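Local coordinates for putative poly(3-hydroxybutyrate) depolymerase LpqC (Bordetella parapertussis 12822, PDB 3D0K), which is a putative poly(3-hydroxybutyrate) depolymerase, probably an alpha/beta-hydrolase that cleaves ester bonds with a serine nucleophile, at residues Y101-A106 against R185-L190. Numbering follows the deposited sequence.
Sequences YNNGRA and RFPEGL
F186 reaches across to N103 and, together with the neighbouring P187, carries a contact in which two irregular segments dock without any hydrogen bond between them. The ring presents its edge to the backbone of N103: CE2 of F186 lies 3.3 Å from O of N103, with that oxygen close to the ring plane, so the slightly positive rim of the phenyl group meets a carbonyl oxygen. CB of A106 comes obliquely to 3.6 Å from CE2 of F186. The cis peptide bond between F186 and P187 folds the proline back over the phenyl group, and CB of P187 sits 3.8 Å above the centre of one ring face, a CH-pi type of packing. The outer part of the pyrrolidine then meets the carboxamide of N103, which slants across it, with CG of P187 3.7 Å from OD1 of N103; this is van der Waals contact.

In the alpha/beta-hydrolase fold suggested by the central sheet and by a probable nucleophile elbow, both segments lie in connecting loops, one between helices 97-100 and 122-133, the other between strand 168-172 and helix 197-205. With CG anti to the backbone N (chi1 -172°), F186 extends out of its own loop toward the loop of 101-106. There the type I turn from Y101 to G104, closed by a bond of 3.1 Å from N of G104 to O of Y101, fixes the backbone that carries the N103 carbonyl. Further out, the ring of F186 meets that of W119 with planes at about 40°, and R156 of helix 149-160 touches both F186 and N103. Behind the proline, in its own loop, O of P187 is hydrogen-bonded to OG1 of T178.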
loop_
_atom_site.group_PDB
_atom_site.type_symbol
_atom_site.label_atom_id
_atom_site.label_comp_id
_atom_site.label_asym_id
_atom_site.label_seq_id
_atom_site.Cartn_x
_atom_site.Cartn_y
_atom_site.Cartn_z
ATOM N N TYR A 101 5.984 -10.039 4.111
ATOM C CA TYR A 101 5.588 -8.896 3.320
ATOM C C TYR A 101 4.105 -8.537 3.591
ATOM O O TYR A 101 3.842 -7.607 4.337
ATOM C CB TYR A 101 5.848 -9.132 1.804
ATOM C CG TYR A 101 5.374 -7.947 0.943
ATOM C CD1 TYR A 101 5.834 -6.650 1.210
ATOM C CD2 TYR A 101 4.514 -8.144 -0.159
ATOM C CE1 TYR A 101 5.437 -5.576 0.416
ATOM C CE2 TYR A 101 4.083 -7.040 -0.975
ATOM C CZ TYR A 101 4.570 -5.763 -0.657
ATOM O OH TYR A 101 4.154 -4.689 -1.434
ATOM N N ASN A 102 3.168 -9.262 2.955
ATOM C CA ASN A 102 1.728 -9.085 3.213
ATOM C C ASN A 102 1.356 -8.846 4.703
ATOM O O ASN A 102 0.514 -7.983 5.004
ATOM C CB ASN A 102 0.878 -10.295 2.771
ATOM C CG ASN A 102 1.146 -10.804 1.380
ATOM O OD1 ASN A 102 0.182 -11.283 0.698
ATOM N ND2 ASN A 102 2.407 -10.812 0.957
ATOM N N ASN A 103 1.877 -9.694 5.599
ATOM C CA ASN A 103 1.517 -9.715 7.024
ATOM C C ASN A 103 2.474 -8.909 7.922
ATOM O O ASN A 103 2.324 -8.898 9.172
ATOM C CB ASN A 103 1.436 -11.160 7.588
ATOM C CG ASN A 103 0.479 -12.088 6.802
ATOM O OD1 ASN A 103 0.412 -13.314 7.079
ATOM N ND2 ASN A 103 -0.229 -11.542 5.829
ATOM N N GLY A 104 3.450 -8.240 7.307
ATOM C CA GLY A 104 4.231 -7.219 8.054
ATOM C C GLY A 104 5.235 -7.763 9.097
ATOM O O GLY A 104 5.707 -7.008 9.946
ATOM N N ARG A 105 5.565 -9.046 9.036
ATOM C CA ARG A 105 6.424 -9.672 10.088
ATOM C C ARG A 105 5.885 -9.338 11.512
ATOM O O ARG A 105 6.650 -8.897 12.386
ATOM C CB ARG A 105 7.894 -9.181 9.962
ATOM C CG ARG A 105 8.776 -10.028 9.125
ATOM C CD ARG A 105 10.267 -9.669 9.183
ATOM N NE ARG A 105 10.886 -10.275 10.328
ATOM C CZ ARG A 105 11.438 -9.617 11.343
ATOM N NH1 ARG A 105 11.939 -10.297 12.363
ATOM N NH2 ARG A 105 11.498 -8.296 11.345
ATOM N N ALA A 106 4.567 -9.474 11.698
ATOM C CA ALA A 106 3.895 -9.052 12.929
ATOM C C ALA A 106 4.281 -9.948 14.124
ATOM O O ALA A 106 4.131 -9.549 15.288
ATOM C CB ALA A 106 2.421 -9.063 12.756
ATOM N N ARG A 185 -7.526 -13.393 15.444
ATOM C CA ARG A 185 -6.120 -13.058 15.550
ATOM C C ARG A 185 -5.653 -12.538 14.196
ATOM O O ARG A 185 -6.080 -13.014 13.145
ATOM C CB ARG A 185 -5.306 -14.299 15.905
ATOM C CG ARG A 185 -3.780 -14.046 16.165
ATOM C CD ARG A 185 -3.167 -15.287 16.846
ATOM N NE ARG A 185 -3.714 -15.374 18.212
ATOM C CZ ARG A 185 -3.122 -14.821 19.282
ATOM N NH1 ARG A 185 -1.946 -14.189 19.128
ATOM N NH2 ARG A 185 -3.674 -14.919 20.500
ATOM N N PHE A 186 -4.789 -11.555 14.247
ATOM C CA PHE A 186 -4.079 -11.113 13.057
ATOM C C PHE A 186 -3.378 -12.301 12.362
ATOM O O PHE A 186 -2.813 -13.165 13.042
ATOM C CB PHE A 186 -3.123 -10.015 13.476
ATOM C CG PHE A 186 -2.449 -9.322 12.345
ATOM C CD1 PHE A 186 -3.041 -8.210 11.760
ATOM C CD2 PHE A 186 -1.206 -9.779 11.860
ATOM C CE1 PHE A 186 -2.421 -7.524 10.679
ATOM C CE2 PHE A 186 -0.577 -9.125 10.761
ATOM C CZ PHE A 186 -1.169 -7.975 10.194
ATOM N N PRO A 187 -3.403 -12.362 11.009
ATOM C CA PRO A 187 -3.903 -11.311 10.111
ATOM C C PRO A 187 -5.416 -11.388 9.772
ATOM O O PRO A 187 -5.893 -10.563 8.983
ATOM C CB PRO A 187 -3.045 -11.501 8.873
ATOM C CG PRO A 187 -2.800 -13.025 8.827
ATOM C CD PRO A 187 -2.867 -13.521 10.252
ATOM N N GLU A 188 -6.168 -12.336 10.346
ATOM C CA GLU A 188 -7.598 -12.404 10.001
ATOM C C GLU A 188 -8.373 -11.217 10.610
ATOM O O GLU A 188 -9.289 -10.647 9.961
ATOM C CB GLU A 188 -8.257 -13.761 10.358
ATOM C CG GLU A 188 -9.736 -13.745 9.859
ATOM C CD GLU A 188 -10.545 -14.995 10.198
ATOM O OE1 GLU A 188 -11.616 -15.191 9.559
ATOM O OE2 GLU A 188 -10.127 -15.780 11.084
ATOM N N GLY A 189 -7.951 -10.818 11.819
ATOM C CA GLY A 189 -8.543 -9.696 12.564
ATOM C C GLY A 189 -7.436 -8.908 13.230
ATOM O O GLY A 189 -6.277 -9.057 12.846
ATOM N N LEU A 190 -7.769 -8.102 14.247
ATOM C CA LEU A 190 -6.803 -7.227 14.887
ATOM C C LEU A 190 -6.289 -7.740 16.244
ATOM O O LEU A 190 -5.555 -7.020 16.926
ATOM C CB LEU A 190 -7.416 -5.833 15.072
ATOM C CG LEU A 190 -7.949 -5.165 13.789
ATOM C CD1 LEU A 190 -8.801 -3.922 14.148
ATOM C CD2 LEU A 190 -6.796 -4.796 12.815
#